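Dihydrodipicolinate synthase (Bacillus clausii KSM-K16, PDB 3E96) probably acts as a 4-hydroxy-tetrahydrodipicolinate synthase, a lyase that would condense pyruvate with aspartate semialdehyde on the way to lysine. Local coordinates at residues G17-P22 with H33-T38; D40-N45 with G214-L219; V51-T56 with E69-T74. All coordinates share one frame; numbering follows the deposited sequence.

Contact 1 (G17-P22 with H33-T38); sequences GIPITP and HHYKET
Tyr35 reaches from the helix 33-38 to the loop 17-22, and from CB outward its side chain meets Pro22, Ile20 and Pro19 in turn. CG stands anti to the backbone N (chi1 -174°), beside the carbonyl carbon. Tyr35 CB starts near Pro22, 4.0 Å from Pro22 CD. Beyond CG, Tyr35 CD1 lies 3.8 Å from the same Pro22 CD, and the two side chains cross at about a right angle. Tyr35 CE1 comes next and is 3.4 Å from Ile20 O. Both Pro22 CD and Ile20 O meet the ring at its edge, in its plane. This carbonyl oxygen is buried with no hydrogen-bond partner in the model; the CE1 edge is a close carbon neighbour. Tyr35 CE1 also touches Pro19 CB at 4.1 Å. At the tip, Tyr35 OH lies 3.7 Å from Pro19 CG. The hydroxyl is hydrogen-bonded to Thr74 on the helix 64-78. A phenylalanine in place of Tyr35 would lack this hydroxyl and would probably leave Thr74 OG1 without its tyrosine partner, while Pro19 CG would lose a neighbour.

Two smaller contacts complete the packing. Pro22 CB packs against His34 CB at 3.5 Å, while the imidazole leads away from the loop. Ile20 CG1 meets Thr38 CG2 at 4.0 Å, and the Thr38 hydroxyl lies close to both Ile20 and Pro22.

The loop follows the first barrel strand, 15-17. Ile20 also packs on Ile264 and Met268 of the helix 262-270. The Tyr35 side chain also touches Glu70 and Tyr77 of the helix 64-78. The contact thus joins the loop after strand 15-17 to the helix 32-43, with the helices 64-78 and 262-270 adjoining.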
ATOM      1  N   GLY B  17       1.342   1.216 -22.302  1.00 14.97           N
ATOM      2  CA  GLY B  17       2.694   1.486 -21.841  1.00 14.71           C
ATOM      3  C   GLY B  17       2.684   2.281 -20.552  1.00 15.32           C
ATOM      4  O   GLY B  17       1.988   3.293 -20.451  1.00 13.54           O
ATOM      5  N   ILE B  18       3.453   1.822 -19.565  1.00 13.03           N
ATOM      6  CA  ILE B  18       3.522   2.500 -18.273  1.00 12.81           C
ATOM      7  C   ILE B  18       4.890   3.150 -18.202  1.00 12.53           C
ATOM      8  O   ILE B  18       5.898   2.472 -18.019  1.00 12.33           O
ATOM      9  CB  ILE B  18       3.400   1.511 -17.091  1.00 14.12           C
ATOM     10  CG1 ILE B  18       2.371   0.418 -17.408  1.00 16.65           C
ATOM     11  CG2 ILE B  18       3.012   2.275 -15.828  1.00 14.58           C
ATOM     12  CD1 ILE B  18       0.987   0.924 -17.727  1.00 17.85           C
ATOM     13  N   PRO B  19       4.941   4.481 -18.315  1.00 12.21           N
ATOM     14  CA  PRO B  19       6.209   5.209 -18.279  1.00 11.44           C
ATOM     15  C   PRO B  19       6.826   5.334 -16.902  1.00 12.19           C
ATOM     16  O   PRO B  19       6.122   5.398 -15.895  1.00 12.51           O
ATOM     17  CB  PRO B  19       5.826   6.572 -18.835  1.00 12.03           C
ATOM     18  CG  PRO B  19       4.466   6.782 -18.198  1.00 11.41           C
ATOM     19  CD  PRO B  19       3.798   5.416 -18.361  1.00 11.53           C
ATOM     20  N   ILE B  20       8.152   5.360 -16.867  1.00 11.25           N
ATOM     21  CA  ILE B  20       8.858   5.557 -15.613  1.00 11.37           C
ATOM     22  C   ILE B  20       8.794   7.058 -15.348  1.00 12.92           C
ATOM     23  O   ILE B  20       8.468   7.843 -16.247  1.00 13.50           O
ATOM     24  CB  ILE B  20      10.355   5.210 -15.727  1.00 12.78           C
ATOM     25  CG1 ILE B  20      10.971   6.008 -16.886  1.00 13.31           C
ATOM     26  CG2 ILE B  20      10.541   3.726 -15.914  1.00 11.94           C
ATOM     27  CD1 ILE B  20      12.481   6.195 -16.787  1.00 16.38           C
ATOM     28  N   THR B  21       9.091   7.451 -14.115  1.00 12.48           N
ATOM     29  CA  THR B  21       9.166   8.862 -13.762  1.00 12.18           C
ATOM     30  C   THR B  21      10.650   9.045 -13.447  1.00 13.43           C
ATOM     31  O   THR B  21      11.135   8.604 -12.402  1.00 10.97           O
ATOM     32  CB  THR B  21       8.349   9.217 -12.504  1.00 13.51           C
ATOM     33  OG1 THR B  21       6.968   8.893 -12.716  1.00 11.37           O
ATOM     34  CG2 THR B  21       8.469  10.715 -12.209  1.00 12.35           C
ATOM     35  N   PRO B  22      11.403   9.671 -14.367  1.00 14.13           N
ATOM     36  CA  PRO B  22      12.837   9.885 -14.144  1.00 14.79           C
ATOM     37  C   PRO B  22      13.092  10.748 -12.914  1.00 14.67           C
ATOM     38  O   PRO B  22      12.523  11.830 -12.791  1.00 14.88           O
ATOM     39  CB  PRO B  22      13.291  10.588 -15.429  1.00 14.12           C
ATOM     40  CG  PRO B  22      12.292  10.120 -16.452  1.00 15.39           C
ATOM     41  CD  PRO B  22      10.996  10.171 -15.690  1.00 14.55           C
ATOM     42  N   HIS B  33      12.477  16.751 -18.524  1.00 21.20           N
ATOM     43  CA  HIS B  33      13.067  16.647 -19.849  1.00 22.15           C
ATOM     44  C   HIS B  33      13.225  15.161 -20.145  1.00 21.15           C
ATOM     45  O   HIS B  33      12.905  14.690 -21.240  1.00 20.47           O
ATOM     46  CB  HIS B  33      14.435  17.333 -19.897  1.00 26.78           C
ATOM     47  CG  HIS B  33      15.101  17.249 -21.236  1.00 33.04           C
ATOM     48  ND1 HIS B  33      14.528  17.756 -22.383  1.00 35.92           N
ATOM     49  CD2 HIS B  33      16.284  16.708 -21.613  1.00 35.03           C
ATOM     50  CE1 HIS B  33      15.329  17.530 -23.410  1.00 36.39           C
ATOM     51  NE2 HIS B  33      16.401  16.895 -22.970  1.00 36.61           N
ATOM     52  N   HIS B  34      13.718  14.418 -19.159  1.00 17.56           N
ATOM     53  CA  HIS B  34      13.895  12.983 -19.333  1.00 18.13           C
ATOM     54  C   HIS B  34      12.532  12.313 -19.471  1.00 16.96           C
ATOM     55  O   HIS B  34      12.386  11.331 -20.197  1.00 16.68           O
ATOM     56  CB  HIS B  34      14.666  12.395 -18.148  1.00 18.62           C
ATOM     57  CG  HIS B  34      16.108  12.801 -18.112  1.00 18.19           C
ATOM     58  ND1 HIS B  34      16.960  12.435 -17.092  1.00 21.07           N
ATOM     59  CD2 HIS B  34      16.853  13.519 -18.986  1.00 18.72           C
ATOM     60  CE1 HIS B  34      18.170  12.906 -17.340  1.00 20.32           C
ATOM     61  NE2 HIS B  34      18.132  13.568 -18.483  1.00 20.00           N
ATOM     62  N   TYR B  35      11.531  12.850 -18.781  1.00 16.50           N
ATOM     63  CA  TYR B  35      10.188  12.283 -18.867  1.00 17.02           C
ATOM     64  C   TYR B  35       9.672  12.434 -20.296  1.00 17.14           C
ATOM     65  O   TYR B  35       9.092  11.506 -20.861  1.00 15.63           O
ATOM     66  CB  TYR B  35       9.232  12.987 -17.898  1.00 16.29           C
ATOM     67  CG  TYR B  35       7.870  12.330 -17.841  1.00 15.60           C
ATOM     68  CD1 TYR B  35       7.726  11.023 -17.365  1.00 15.83           C
ATOM     69  CD2 TYR B  35       6.733  12.993 -18.301  1.00 16.38           C
ATOM     70  CE1 TYR B  35       6.484  10.392 -17.353  1.00 15.27           C
ATOM     71  CE2 TYR B  35       5.482  12.373 -18.297  1.00 15.40           C
ATOM     72  CZ  TYR B  35       5.368  11.070 -17.822  1.00 17.35           C
ATOM     73  OH  TYR B  35       4.145  10.442 -17.835  1.00 15.09           O
ATOM     74  N   LYS B  36       9.887  13.607 -20.882  1.00 17.42           N
ATOM     75  CA  LYS B  36       9.446  13.853 -22.250  1.00 18.01           C
ATOM     76  C   LYS B  36      10.103  12.858 -23.200  1.00 16.81           C
ATOM     77  O   LYS B  36       9.461  12.347 -24.120  1.00 17.25           O
ATOM     78  CB  LYS B  36       9.791  15.286 -22.673  1.00 18.44           C
ATOM     79  CG  LYS B  36       9.525  15.581 -24.142  1.00 21.49           C
ATOM     80  CD  LYS B  36       9.744  17.060 -24.447  1.00 25.74           C
ATOM     81  CE  LYS B  36      10.125  17.272 -25.906  1.00 28.57           C
ATOM     82  NZ  LYS B  36       9.140  16.683 -26.844  1.00 30.86           N
ATOM     83  N   GLU B  37      11.386  12.592 -22.979  1.00 17.00           N
ATOM     84  CA  GLU B  37      12.127  11.646 -23.808  1.00 18.83           C
ATOM     85  C   GLU B  37      11.510  10.256 -23.713  1.00 18.63           C
ATOM     86  O   GLU B  37      11.443   9.523 -24.701  1.00 18.42           O
ATOM     87  CB  GLU B  37      13.587  11.571 -23.358  1.00 21.37           C
ATOM     88  CG  GLU B  37      14.437  12.758 -23.772  1.00 27.49           C
ATOM     89  CD  GLU B  37      15.803  12.746 -23.114  1.00 30.90           C
ATOM     90  OE1 GLU B  37      16.373  11.647 -22.943  1.00 31.32           O
ATOM     91  OE2 GLU B  37      16.312  13.838 -22.776  1.00 34.31           O
ATOM     92  N   THR B  38      11.072   9.899 -22.512  1.00 17.11           N
ATOM     93  CA  THR B  38      10.460   8.598 -22.264  1.00 17.07           C
ATOM     94  C   THR B  38       9.106   8.516 -22.961  1.00 16.91           C
ATOM     95  O   THR B  38       8.796   7.531 -23.633  1.00 16.08           O
ATOM     96  CB  THR B  38      10.271   8.367 -20.755  1.00 18.33           C
ATOM     97  OG1 THR B  38      11.544   8.448 -20.104  1.00 19.58           O
ATOM     98  CG2 THR B  38       9.663   7.000 -20.494  1.00 18.29           C
TER

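Contact 2 (D40-N45 with G214-L219); sequences DRIVDN and GLVNLL
Ile42 packs against Val216 where the backbones come nearest, with CA atoms 5.9 Å apart. Ile42 CG1 lies 4.1 Å from Val216 CG2, and the two side chains cross at about a right angle. Ile42 CG1 is also 3.7 Å from Val216 O. It sits anti to its own carbonyl carbon (chi1 -68°), and the chain then extends (chi2 174°) to bring CD1 beside the Asn217 side chain. These two side chains lie side by side and point the same way. This part is buried, with Val216 also packed on Ala223 of the helix 220-231.

The more open side is at Arg41, which is partly exposed. Its CD is still close to the turn, with Arg41 CD 3.3 Å from Asn217 O. Past CD the chain bends at chi3 (-59°). The guanidinium then gives that oxygen only a weak hydrogen bond, Arg41 NH1 to Asn217 O at 3.4 Å. Arg41 also touches Gln273, whose amide is hydrogen-bonded to Leu218 O. The Asn217 and Leu218 carbonyls thus have a weak and an ordinary hydrogen bond respectively.

The short 3-10 turn 215-217 presents carbonyls as well as side chains to the helix. The chemistry is mixed. A cationic side chain meets a neutral carbonyl through a weak bond beside aliphatic packing, so this polar link is probably a minor part of the contact.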
ATOM      1  N   ASP B  40       8.111  10.228 -25.512  1.00 19.41           N
ATOM      2  CA  ASP B  40       8.355  10.175 -26.954  1.00 20.74           C
ATOM      3  C   ASP B  40       8.775   8.781 -27.408  1.00 19.83           C
ATOM      4  O   ASP B  40       8.254   8.264 -28.392  1.00 20.05           O
ATOM      5  CB  ASP B  40       9.440  11.179 -27.378  1.00 22.59           C
ATOM      6  CG  ASP B  40       8.980  12.624 -27.280  1.00 24.79           C
ATOM      7  OD1 ASP B  40       7.756  12.874 -27.338  1.00 23.81           O
ATOM      8  OD2 ASP B  40       9.853  13.514 -27.165  1.00 26.72           O
ATOM      9  N   ARG B  41       9.717   8.169 -26.698  1.00 19.89           N
ATOM     10  CA  ARG B  41      10.175   6.834 -27.072  1.00 19.38           C
ATOM     11  C   ARG B  41       9.010   5.854 -27.106  1.00 19.33           C
ATOM     12  O   ARG B  41       8.928   4.992 -27.983  1.00 18.83           O
ATOM     13  CB  ARG B  41      11.234   6.330 -26.091  1.00 19.81           C
ATOM     14  CG  ARG B  41      11.797   4.963 -26.465  1.00 21.21           C
ATOM     15  CD  ARG B  41      12.901   4.524 -25.520  1.00 20.26           C
ATOM     16  NE  ARG B  41      14.014   5.466 -25.516  1.00 23.54           N
ATOM     17  CZ  ARG B  41      14.278   6.309 -24.524  1.00 24.61           C
ATOM     18  NH1 ARG B  41      13.513   6.328 -23.441  1.00 25.40           N
ATOM     19  NH2 ARG B  41      15.308   7.141 -24.621  1.00 26.78           N
ATOM     20  N   ILE B  42       8.105   5.992 -26.147  1.00 18.71           N
ATOM     21  CA  ILE B  42       6.951   5.110 -26.070  1.00 18.56           C
ATOM     22  C   ILE B  42       5.939   5.333 -27.193  1.00 19.89           C
ATOM     23  O   ILE B  42       5.679   4.430 -27.991  1.00 19.40           O
ATOM     24  CB  ILE B  42       6.235   5.268 -24.701  1.00 17.92           C
ATOM     25  CG1 ILE B  42       7.142   4.726 -23.591  1.00 15.78           C
ATOM     26  CG2 ILE B  42       4.883   4.550 -24.721  1.00 16.61           C
ATOM     27  CD1 ILE B  42       6.615   4.950 -22.182  1.00 16.46           C
ATOM     28  N   VAL B  43       5.384   6.538 -27.265  1.00 19.07           N
ATOM     29  CA  VAL B  43       4.364   6.841 -28.262  1.00 21.06           C
ATOM     30  C   VAL B  43       4.826   6.959 -29.707  1.00 22.01           C
ATOM     31  O   VAL B  43       4.023   6.789 -30.621  1.00 22.17           O
ATOM     32  CB  VAL B  43       3.588   8.119 -27.883  1.00 19.98           C
ATOM     33  CG1 VAL B  43       2.956   7.945 -26.507  1.00 20.31           C
ATOM     34  CG2 VAL B  43       4.510   9.318 -27.908  1.00 21.61           C
ATOM     35  N   ASP B  44       6.104   7.244 -29.925  1.00 24.55           N
ATOM     36  CA  ASP B  44       6.611   7.362 -31.288  1.00 25.96           C
ATOM     37  C   ASP B  44       7.045   6.022 -31.853  1.00 26.70           C
ATOM     38  O   ASP B  44       7.530   5.948 -32.985  1.00 25.96           O
ATOM     39  CB  ASP B  44       7.791   8.336 -31.357  1.00 29.17           C
ATOM     40  CG  ASP B  44       7.355   9.781 -31.264  1.00 33.06           C
ATOM     41  OD1 ASP B  44       6.300  10.115 -31.843  1.00 35.36           O
ATOM     42  OD2 ASP B  44       8.070  10.586 -30.628  1.00 35.92           O
ATOM     43  N   ASN B  45       6.874   4.959 -31.073  1.00 25.22           N
ATOM     44  CA  ASN B  45       7.274   3.639 -31.538  1.00 25.60           C
ATOM     45  C   ASN B  45       6.186   2.573 -31.517  1.00 24.50           C
ATOM     46  O   ASN B  45       6.462   1.408 -31.229  1.00 25.03           O
ATOM     47  CB  ASN B  45       8.492   3.146 -30.754  1.00 25.55           C
ATOM     48  CG  ASN B  45       9.736   3.955 -31.053  1.00 28.71           C
ATOM     49  OD1 ASN B  45      10.099   4.865 -30.306  1.00 28.79           O
ATOM     50  ND2 ASN B  45      10.392   3.635 -32.165  1.00 28.58           N
ATOM     51  N   GLY B 214       6.197  -2.464 -19.135  1.00 13.86           N
ATOM     52  CA  GLY B 214       7.176  -1.539 -18.595  1.00 12.64           C
ATOM     53  C   GLY B 214       8.355  -1.599 -19.552  1.00 11.98           C
ATOM     54  O   GLY B 214       9.184  -0.693 -19.627  1.00 11.19           O
ATOM     55  N   LEU B 215       8.420  -2.694 -20.299  1.00 12.10           N
ATOM     56  CA  LEU B 215       9.484  -2.903 -21.271  1.00 14.49           C
ATOM     57  C   LEU B 215       9.511  -1.793 -22.327  1.00 14.55           C
ATOM     58  O   LEU B 215      10.574  -1.464 -22.859  1.00 15.39           O
ATOM     59  CB  LEU B 215       9.304  -4.269 -21.951  1.00 15.68           C
ATOM     60  CG  LEU B 215      10.282  -4.675 -23.060  1.00 16.22           C
ATOM     61  CD1 LEU B 215      11.701  -4.683 -22.518  1.00 18.52           C
ATOM     62  CD2 LEU B 215       9.916  -6.058 -23.583  1.00 17.13           C
ATOM     63  N   VAL B 216       8.352  -1.207 -22.623  1.00 14.22           N
ATOM     64  CA  VAL B 216       8.286  -0.144 -23.628  1.00 15.35           C
ATOM     65  C   VAL B 216       9.162   1.063 -23.287  1.00 15.37           C
ATOM     66  O   VAL B 216       9.478   1.863 -24.168  1.00 14.41           O
ATOM     67  CB  VAL B 216       6.838   0.355 -23.854  1.00 15.80           C
ATOM     68  CG1 VAL B 216       5.983  -0.771 -24.428  1.00 15.71           C
ATOM     69  CG2 VAL B 216       6.250   0.867 -22.553  1.00 17.48           C
ATOM     70  N   ASN B 217       9.552   1.197 -22.020  1.00 14.29           N
ATOM     71  CA  ASN B 217      10.402   2.318 -21.620  1.00 14.42           C
ATOM     72  C   ASN B 217      11.773   2.273 -22.282  1.00 16.12           C
ATOM     73  O   ASN B 217      12.416   3.310 -22.442  1.00 16.04           O
ATOM     74  CB  ASN B 217      10.591   2.358 -20.101  1.00 15.52           C
ATOM     75  CG  ASN B 217       9.358   2.855 -19.373  1.00 14.53           C
ATOM     76  OD1 ASN B 217       8.578   2.066 -18.825  1.00 17.55           O
ATOM     77  ND2 ASN B 217       9.167   4.164 -19.374  1.00  9.57           N
ATOM     78  N   LEU B 218      12.229   1.079 -22.652  1.00 15.16           N
ATOM     79  CA  LEU B 218      13.531   0.950 -23.293  1.00 17.00           C
ATOM     80  C   LEU B 218      13.481   0.290 -24.668  1.00 17.57           C
ATOM     81  O   LEU B 218      14.233   0.675 -25.563  1.00 19.60           O
ATOM     82  CB  LEU B 218      14.506   0.169 -22.401  1.00 15.56           C
ATOM     83  CG  LEU B 218      14.115  -1.234 -21.919  1.00 16.41           C
ATOM     84  CD1 LEU B 218      15.372  -2.029 -21.583  1.00 16.88           C
ATOM     85  CD2 LEU B 218      13.193  -1.125 -20.699  1.00 16.79           C
ATOM     86  N   LEU B 219      12.595  -0.688 -24.837  1.00 17.92           N
ATOM     87  CA  LEU B 219      12.489  -1.424 -26.096  1.00 17.23           C
ATOM     88  C   LEU B 219      11.041  -1.649 -26.518  1.00 17.35           C
ATOM     89  O   LEU B 219      10.562  -2.782 -26.547  1.00 16.03           O
ATOM     90  CB  LEU B 219      13.192  -2.775 -25.947  1.00 17.02           C
ATOM     91  CG  LEU B 219      14.675  -2.693 -25.569  1.00 18.36           C
ATOM     92  CD1 LEU B 219      15.168  -4.024 -25.023  1.00 17.60           C
ATOM     93  CD2 LEU B 219      15.471  -2.279 -26.798  1.00 19.61           C
TER

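Contact 3 (V51-T56 with E69-T74); sequences VPCGNT and EEVRRT
Pro52 faces Val71, their CA atoms 5.8 Å apart, where the irregular loop 51-56 passes the helix 69-74. Cys53 has a positive phi (65°), and its backbone N-H is turned to the helix. Glu70 accepts it: Cys53 N to Glu70 OE2 is 2.8 Å, with an N-H...O angle of 155°. The oxygen is met on its anti side, close to the carboxylate plane. The extended chain of Glu70 lets the carboxylate reach from the helix to this N-H. Its other oxygen, OE1, is hydrogen-bonded to Thr21, so both oxygens of the carboxylate have a partner, one from each loop.

Pro52 CB sits 3.3 Å from Thr74 OG1. Thr74 OG1 donates to Glu70 O at 2.7 Å and has Tyr35 as its other partner. Separately, Cys53 SG touches Val71 CG2 at 4.0 Å.

The loop follows strand 49-50, and the helix 64-78 comes next in the chain. This is a strand-to-helix connection of the parallel (beta/alpha)8 TIM barrel of the DapA family. The same loop carries Thr56, a predicted pyruvate-binding residue, so the glutamate joins the helix to a loop that probably lines the active site.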
ATOM      1  N   VAL B  51       0.140   5.277 -19.689  1.00 13.68           N
ATOM      2  CA  VAL B  51      -0.454   5.375 -18.366  1.00 13.02           C
ATOM      3  C   VAL B  51       0.384   6.080 -17.302  1.00 13.48           C
ATOM      4  O   VAL B  51       1.066   5.434 -16.509  1.00 13.39           O
ATOM      5  CB  VAL B  51      -0.808   3.958 -17.850  1.00 14.48           C
ATOM      6  CG1 VAL B  51      -1.642   4.041 -16.581  1.00 13.45           C
ATOM      7  CG2 VAL B  51      -1.551   3.188 -18.931  1.00 15.00           C
ATOM      8  N   PRO B  52       0.344   7.420 -17.272  1.00 13.10           N
ATOM      9  CA  PRO B  52       1.123   8.135 -16.258  1.00 12.80           C
ATOM     10  C   PRO B  52       0.562   7.773 -14.882  1.00 13.33           C
ATOM     11  O   PRO B  52      -0.606   7.398 -14.759  1.00 12.85           O
ATOM     12  CB  PRO B  52       0.898   9.604 -16.615  1.00 12.05           C
ATOM     13  CG  PRO B  52      -0.467   9.595 -17.273  1.00 13.04           C
ATOM     14  CD  PRO B  52      -0.385   8.357 -18.144  1.00 12.41           C
ATOM     15  N   CYS B  53       1.393   7.879 -13.852  1.00 12.39           N
ATOM     16  CA  CYS B  53       0.968   7.545 -12.498  1.00 11.73           C
ATOM     17  C   CYS B  53       0.626   6.069 -12.340  1.00 13.42           C
ATOM     18  O   CYS B  53      -0.216   5.692 -11.517  1.00 12.34           O
ATOM     19  CB  CYS B  53      -0.218   8.418 -12.083  1.00 13.10           C
ATOM     20  SG  CYS B  53       0.295  10.104 -11.684  1.00 14.36           S
ATOM     21  N   GLY B  54       1.277   5.239 -13.149  1.00 12.67           N
ATOM     22  CA  GLY B  54       1.085   3.804 -13.057  1.00 12.89           C
ATOM     23  C   GLY B  54       2.104   3.334 -12.034  1.00 14.67           C
ATOM     24  O   GLY B  54       2.874   4.144 -11.517  1.00 13.71           O
ATOM     25  N   ASN B  55       2.140   2.047 -11.722  1.00 16.58           N
ATOM     26  CA  ASN B  55       3.107   1.607 -10.729  1.00 17.95           C
ATOM     27  C   ASN B  55       4.538   1.623 -11.249  1.00 15.83           C
ATOM     28  O   ASN B  55       5.472   1.801 -10.476  1.00 15.73           O
ATOM     29  CB  ASN B  55       2.718   0.236 -10.177  1.00 21.65           C
ATOM     30  CG  ASN B  55       1.799   0.351  -8.967  1.00 24.39           C
ATOM     31  OD1 ASN B  55       0.872  -0.436  -8.800  1.00 26.10           O
ATOM     32  ND2 ASN B  55       2.062   1.342  -8.110  1.00 21.18           N
ATOM     33  N   THR B  56       4.706   1.470 -12.560  1.00 14.74           N
ATOM     34  CA  THR B  56       6.039   1.510 -13.153  1.00 13.52           C
ATOM     35  C   THR B  56       6.541   2.954 -13.043  1.00 13.45           C
ATOM     36  O   THR B  56       7.744   3.210 -13.047  1.00 11.34           O
ATOM     37  CB  THR B  56       6.011   1.109 -14.641  1.00 14.85           C
ATOM     38  OG1 THR B  56       5.311  -0.132 -14.787  1.00 16.19           O
ATOM     39  CG2 THR B  56       7.434   0.935 -15.175  1.00 12.69           C
ATOM     40  N   GLU B  69       0.755  16.777 -11.687  1.00 15.04           N
ATOM     41  CA  GLU B  69       1.628  17.397 -12.677  1.00 15.70           C
ATOM     42  C   GLU B  69       2.094  16.386 -13.719  1.00 14.52           C
ATOM     43  O   GLU B  69       2.221  16.718 -14.897  1.00 13.50           O
ATOM     44  CB  GLU B  69       2.842  18.032 -11.986  1.00 17.68           C
ATOM     45  CG  GLU B  69       3.845  18.724 -12.918  1.00 20.21           C
ATOM     46  CD  GLU B  69       3.285  19.963 -13.605  1.00 23.22           C
ATOM     47  OE1 GLU B  69       2.228  20.467 -13.166  1.00 24.01           O
ATOM     48  OE2 GLU B  69       3.910  20.441 -14.581  1.00 20.58           O
ATOM     49  N   GLU B  70       2.355  15.151 -13.301  1.00 13.93           N
ATOM     50  CA  GLU B  70       2.800  14.152 -14.269  1.00 13.29           C
ATOM     51  C   GLU B  70       1.713  13.921 -15.314  1.00 13.15           C
ATOM     52  O   GLU B  70       2.005  13.791 -16.504  1.00 14.04           O
ATOM     53  CB  GLU B  70       3.161  12.827 -13.585  1.00 14.03           C
ATOM     54  CG  GLU B  70       3.564  11.736 -14.582  1.00 13.30           C
ATOM     55  CD  GLU B  70       4.295  10.578 -13.936  1.00 15.37           C
ATOM     56  OE1 GLU B  70       5.407  10.804 -13.411  1.00 13.49           O
ATOM     57  OE2 GLU B  70       3.761   9.446 -13.953  1.00 15.43           O
ATOM     58  N   VAL B  71       0.458  13.870 -14.879  1.00 12.53           N
ATOM     59  CA  VAL B  71      -0.635  13.673 -15.823  1.00 13.88           C
ATOM     60  C   VAL B  71      -0.689  14.866 -16.782  1.00 14.66           C
ATOM     61  O   VAL B  71      -0.818  14.687 -17.993  1.00 13.80           O
ATOM     62  CB  VAL B  71      -1.995  13.513 -15.101  1.00 14.46           C
ATOM     63  CG1 VAL B  71      -3.125  13.407 -16.121  1.00 15.74           C
ATOM     64  CG2 VAL B  71      -1.973  12.257 -14.236  1.00 14.69           C
ATOM     65  N   ARG B  72      -0.568  16.080 -16.247  1.00 14.85           N
ATOM     66  CA  ARG B  72      -0.594  17.278 -17.092  1.00 15.84           C
ATOM     67  C   ARG B  72       0.546  17.250 -18.106  1.00 16.51           C
ATOM     68  O   ARG B  72       0.338  17.507 -19.290  1.00 18.51           O
ATOM     69  CB  ARG B  72      -0.489  18.551 -16.240  1.00 16.25           C
ATOM     70  CG  ARG B  72      -1.697  18.805 -15.346  1.00 15.30           C
ATOM     71  CD  ARG B  72      -1.670  20.215 -14.764  1.00 17.80           C
ATOM     72  NE  ARG B  72      -0.630  20.399 -13.754  1.00 18.83           N
ATOM     73  CZ  ARG B  72      -0.830  20.286 -12.444  1.00 18.61           C
ATOM     74  NH1 ARG B  72      -2.036  19.988 -11.970  1.00 17.38           N
ATOM     75  NH2 ARG B  72       0.171  20.490 -11.603  1.00 19.51           N
ATOM     76  N   ARG B  73       1.753  16.948 -17.634  1.00 14.19           N
ATOM     77  CA  ARG B  73       2.926  16.882 -18.500  1.00 15.91           C
ATOM     78  C   ARG B  73       2.731  15.852 -19.611  1.00 16.33           C
ATOM     79  O   ARG B  73       3.116  16.082 -20.757  1.00 16.34           O
ATOM     80  CB  ARG B  73       4.167  16.514 -17.679  1.00 15.97           C
ATOM     81  CG  ARG B  73       4.598  17.572 -16.663  1.00 18.35           C
ATOM     82  CD  ARG B  73       5.634  18.528 -17.246  1.00 20.79           C
ATOM     83  NE  ARG B  73       5.991  19.580 -16.298  1.00 21.35           N
ATOM     84  CZ  ARG B  73       7.000  20.432 -16.462  1.00 23.45           C
ATOM     85  NH1 ARG B  73       7.767  20.361 -17.541  1.00 20.36           N
ATOM     86  NH2 ARG B  73       7.236  21.362 -15.545  1.00 22.78           N
ATOM     87  N   THR B  74       2.141  14.710 -19.266  1.00 15.32           N
ATOM     88  CA  THR B  74       1.909  13.648 -20.239  1.00 16.11           C
ATOM     89  C   THR B  74       0.989  14.125 -21.360  1.00 17.58           C
ATOM     90  O   THR B  74       1.272  13.907 -22.539  1.00 16.39           O
ATOM     91  CB  THR B  74       1.291  12.407 -19.567  1.00 16.29           C
ATOM     92  OG1 THR B  74       2.152  11.963 -18.508  1.00 14.73           O
ATOM     93  CG2 THR B  74       1.118  11.277 -20.581  1.00 15.73           C
TER

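How the contacts relate
All three contacts are largely buried, and none is a surface contact, although His34 in contact 1 and Arg41 in contact 2 are partly exposed. Contacts 1 and 2 use successive parts of the helix 32-43, and Asn217 packs against Ile20 and Thr38 where they meet. Contact 3 uses the next helix, 64-78, and two side-chain hydrogen bonds join it to contact 1. Contacts 1 and 3 each pair a loop after a barrel strand with the helix that follows it. Contact 2 links the first helix to the loop after the last strand, 210-213, across the point where the barrel's first and last strands meet. Contact 1 is proline and tyrosine packing, contact 2 aliphatic packing plus a weak arginine-carbonyl bond, contact 3 a buried carboxylate-to-backbone bond.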